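Local coordinates for signal recognition particle receptor beta subunit (Mus musculus, PDB 2FH5), which binds GTP as the membrane-associated subunit of the signal recognition particle receptor, which targets nascent secretory proteins to the endoplasmic reticulum, at residues 121-126 with 187-192. Numbering follows the deposited sequence.
With GTP (guanosine-5'-triphosphate), chain D.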
loop_
_atom_site.group_PDB
_atom_site.type_symbol
_atom_site.label_atom_id
_atom_site.label_comp_id
_atom_site.label_asym_id
_atom_site.label_seq_id
_atom_site.Cartn_x
_atom_site.Cartn_y
_atom_site.Cartn_z
ATOM N N ALA B 121 -0.188 14.290 5.167
ATOM C CA ALA B 121 0.464 13.543 6.232
ATOM C C ALA B 121 1.900 13.242 5.872
ATOM O O ALA B 121 2.178 12.403 5.011
ATOM C CB ALA B 121 -0.270 12.263 6.504
ATOM N N CYS B 122 2.805 13.942 6.551
ATOM C CA CYS B 122 4.220 13.798 6.339
ATOM C C CYS B 122 4.658 12.585 7.161
ATOM O O CYS B 122 4.988 12.686 8.345
ATOM C CB CYS B 122 4.898 15.099 6.755
ATOM S SG CYS B 122 4.281 16.523 5.776
ATOM N N ASN B 123 4.643 11.434 6.485
ATOM C CA ASN B 123 4.941 10.132 7.066
ATOM C C ASN B 123 6.419 9.727 7.089
ATOM O O ASN B 123 7.280 10.404 6.508
ATOM C CB ASN B 123 4.071 9.109 6.323
ATOM C CG ASN B 123 4.113 7.738 6.932
ATOM O OD1 ASN B 123 3.946 7.624 8.174
ATOM N ND2 ASN B 123 4.290 6.771 6.147
ATOM N N LYS B 124 6.698 8.618 7.772
ATOM C CA LYS B 124 8.056 8.091 7.925
ATOM C C LYS B 124 8.977 8.995 8.765
ATOM O O LYS B 124 10.201 9.029 8.550
ATOM C CB LYS B 124 8.688 7.830 6.551
ATOM C CG LYS B 124 7.883 6.836 5.685
ATOM C CD LYS B 124 8.749 6.005 4.716
ATOM C CE LYS B 124 7.831 5.243 3.780
ATOM N NZ LYS B 124 8.522 4.799 2.538
ATOM N N GLN B 125 8.381 9.727 9.715
ATOM C CA GLN B 125 9.123 10.623 10.608
ATOM C C GLN B 125 10.137 9.872 11.486
ATOM O O GLN B 125 11.147 10.452 11.902
ATOM C CB GLN B 125 8.163 11.415 11.504
ATOM C CG GLN B 125 7.380 12.518 10.796
ATOM C CD GLN B 125 8.287 13.548 10.136
ATOM O OE1 GLN B 125 9.218 14.048 10.755
ATOM N NE2 GLN B 125 8.011 13.868 8.877
ATOM N N ASP B 126 9.872 8.591 11.755
ATOM C CA ASP B 126 10.762 7.753 12.553
ATOM C C ASP B 126 12.155 7.605 11.918
ATOM O O ASP B 126 13.104 7.202 12.587
ATOM C CB ASP B 126 10.161 6.362 12.727
ATOM C CG ASP B 126 9.928 5.660 11.388
ATOM O OD1 ASP B 126 8.990 6.038 10.654
ATOM O OD2 ASP B 126 10.697 4.742 11.058
ATOM N N LEU B 187 0.460 17.525 8.988
ATOM C CA LEU B 187 0.808 16.940 10.273
ATOM C C LEU B 187 1.916 15.920 10.028
ATOM O O LEU B 187 2.219 15.598 8.880
ATOM C CB LEU B 187 -0.412 16.324 10.970
ATOM C CG LEU B 187 -1.206 15.083 10.553
ATOM C CD1 LEU B 187 -0.359 13.819 10.666
ATOM C CD2 LEU B 187 -2.415 14.983 11.467
ATOM N N GLU B 188 2.547 15.453 11.095
ATOM C CA GLU B 188 3.619 14.476 10.978
ATOM C C GLU B 188 3.158 13.143 11.552
ATOM O O GLU B 188 2.247 13.094 12.384
ATOM C CB GLU B 188 4.858 14.973 11.716
ATOM C CG GLU B 188 5.349 16.312 11.210
ATOM C CD GLU B 188 6.509 16.861 12.027
ATOM O OE1 GLU B 188 6.485 16.710 13.265
ATOM O OE2 GLU B 188 7.439 17.458 11.439
ATOM N N CYS B 189 3.759 12.055 11.083
ATOM C CA CYS B 189 3.402 10.733 11.583
ATOM C C CYS B 189 4.405 9.674 11.178
ATOM O O CYS B 189 5.324 9.925 10.399
ATOM C CB CYS B 189 2.002 10.316 11.110
ATOM S SG CYS B 189 1.796 10.163 9.321
ATOM N N SER B 190 4.225 8.491 11.755
ATOM C CA SER B 190 5.070 7.344 11.492
ATOM C C SER B 190 4.215 6.090 11.602
ATOM O O SER B 190 3.498 5.910 12.580
ATOM C CB SER B 190 6.201 7.280 12.499
ATOM O OG SER B 190 7.014 6.145 12.249
ATOM N N ALA B 191 4.277 5.233 10.589
ATOM C CA ALA B 191 3.507 4.005 10.596
ATOM C C ALA B 191 4.279 2.898 11.319
ATOM O O ALA B 191 3.730 1.850 11.638
ATOM C CB ALA B 191 3.187 3.584 9.164
ATOM N N LYS B 192 5.560 3.133 11.566
ATOM C CA LYS B 192 6.393 2.160 12.258
ATOM C C LYS B 192 6.850 2.715 13.607
ATOM O O LYS B 192 7.958 3.247 13.726
ATOM C CB LYS B 192 7.617 1.810 11.418
ATOM C CG LYS B 192 7.402 0.729 10.365
ATOM C CD LYS B 192 8.740 0.294 9.768
ATOM C CE LYS B 192 8.577 -0.772 8.717
ATOM N NZ LYS B 192 9.893 -1.187 8.176
HETATM P PG GTP D . 1.714 1.734 -2.976
HETATM O O1G GTP D . 2.720 1.402 -3.968
HETATM O O2G GTP D . 0.795 0.597 -2.668
HETATM O O3G GTP D . 0.931 2.997 -3.394
HETATM O O3B GTP D . 2.663 2.029 -1.565
HETATM P PB GTP D . 2.134 2.415 -0.181
HETATM O O1B GTP D . 2.073 3.901 -0.042
HETATM O O2B GTP D . 0.814 1.765 0.185
HETATM O O3A GTP D . 3.352 1.887 0.709
HETATM P PA GTP D . 3.352 0.859 1.902
HETATM O O1A GTP D . 2.357 1.161 2.883
HETATM O O2A GTP D . 3.240 -0.546 1.378
HETATM O "O5'" GTP D . 4.778 1.226 2.486
HETATM C "C5'" GTP D . 5.916 0.997 1.672
HETATM C "C4'" GTP D . 7.090 0.574 2.554
HETATM O "O4'" GTP D . 7.411 1.603 3.515
HETATM C "C3'" GTP D . 6.822 -0.675 3.399
HETATM O "O3'" GTP D . 8.006 -1.520 3.465
HETATM C "C2'" GTP D . 6.451 -0.108 4.739
HETATM O "O2'" GTP D . 6.545 -1.025 5.849
HETATM C "C1'" GTP D . 7.337 1.132 4.859
HETATM N N9 GTP D . 6.768 2.210 5.647
HETATM C C8 GTP D . 5.470 2.722 5.539
HETATM N N7 GTP D . 5.288 3.710 6.411
HETATM C C5 GTP D . 6.503 3.856 7.114
HETATM C C6 GTP D . 6.935 4.719 8.138
HETATM O O6 GTP D . 6.338 5.613 8.706
HETATM N N1 GTP D . 8.267 4.558 8.609
HETATM C C2 GTP D . 9.132 3.603 8.109
HETATM N N2 GTP D . 10.386 3.505 8.632
HETATM N N3 GTP D . 8.710 2.779 7.113
HETATM C C4 GTP D . 7.412 2.910 6.634
#
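The guanine-recognition site of this P-loop GTPase is built where Asp-126, in the NKxD-type loop Asn-123 to Asp-126, meets Ser-190, in the SAK-type loop Ser-190 to Lys-192. Ser-190 OG, anti to its backbone N (chi1 179°), donates to Asp-126 OD1 at 2.5 Å from above the carboxylate plane. Asp-126 OD1 also accepts from GTP N1 at 2.6 Å, while OD2 accepts from the GTP N2 amino group, an arrangement that would help hold the carboxylate in place for reading guanine. Ala-191 N gives its hydrogen to GTP O6 at 2.8 Å. The aliphatic chains of Lys-124 and Lys-192 cover opposite faces of the guanine base, Lys-124 CG 3.4 Å from GTP C6 and Lys-192 CD 3.6 Å from GTP N3. Behind the pocket the parallel strands pair through Cys-122 N to Leu-187 O (2.9 Å), and Gln-125 N bonds to Cys-189 O. Cys-122 O is gripped from opposite faces by Cys-189 N and Gln-125 NE2, the latter at 3.3 Å. The Gln-125 amide also stacks on the Glu-188 carboxylate, their planes 16° apart, and Gln-125 CG sits 3.6 Å from Glu-188 CB. An alanine at Gln-125 would probably leave Cys-122 O without its second donor and open a gap beside Glu-188. Glu-188 OE2 in turn accepts from Ala-133 N, at the start of helix 133-150, against which Cys-122 packs. Strand 117-123 lies between strands 79-87 and 184-188, the latter an outermost strand within the chain; Leu-187 touches helix 204-213, and Ala-191 rests on helix 20-29.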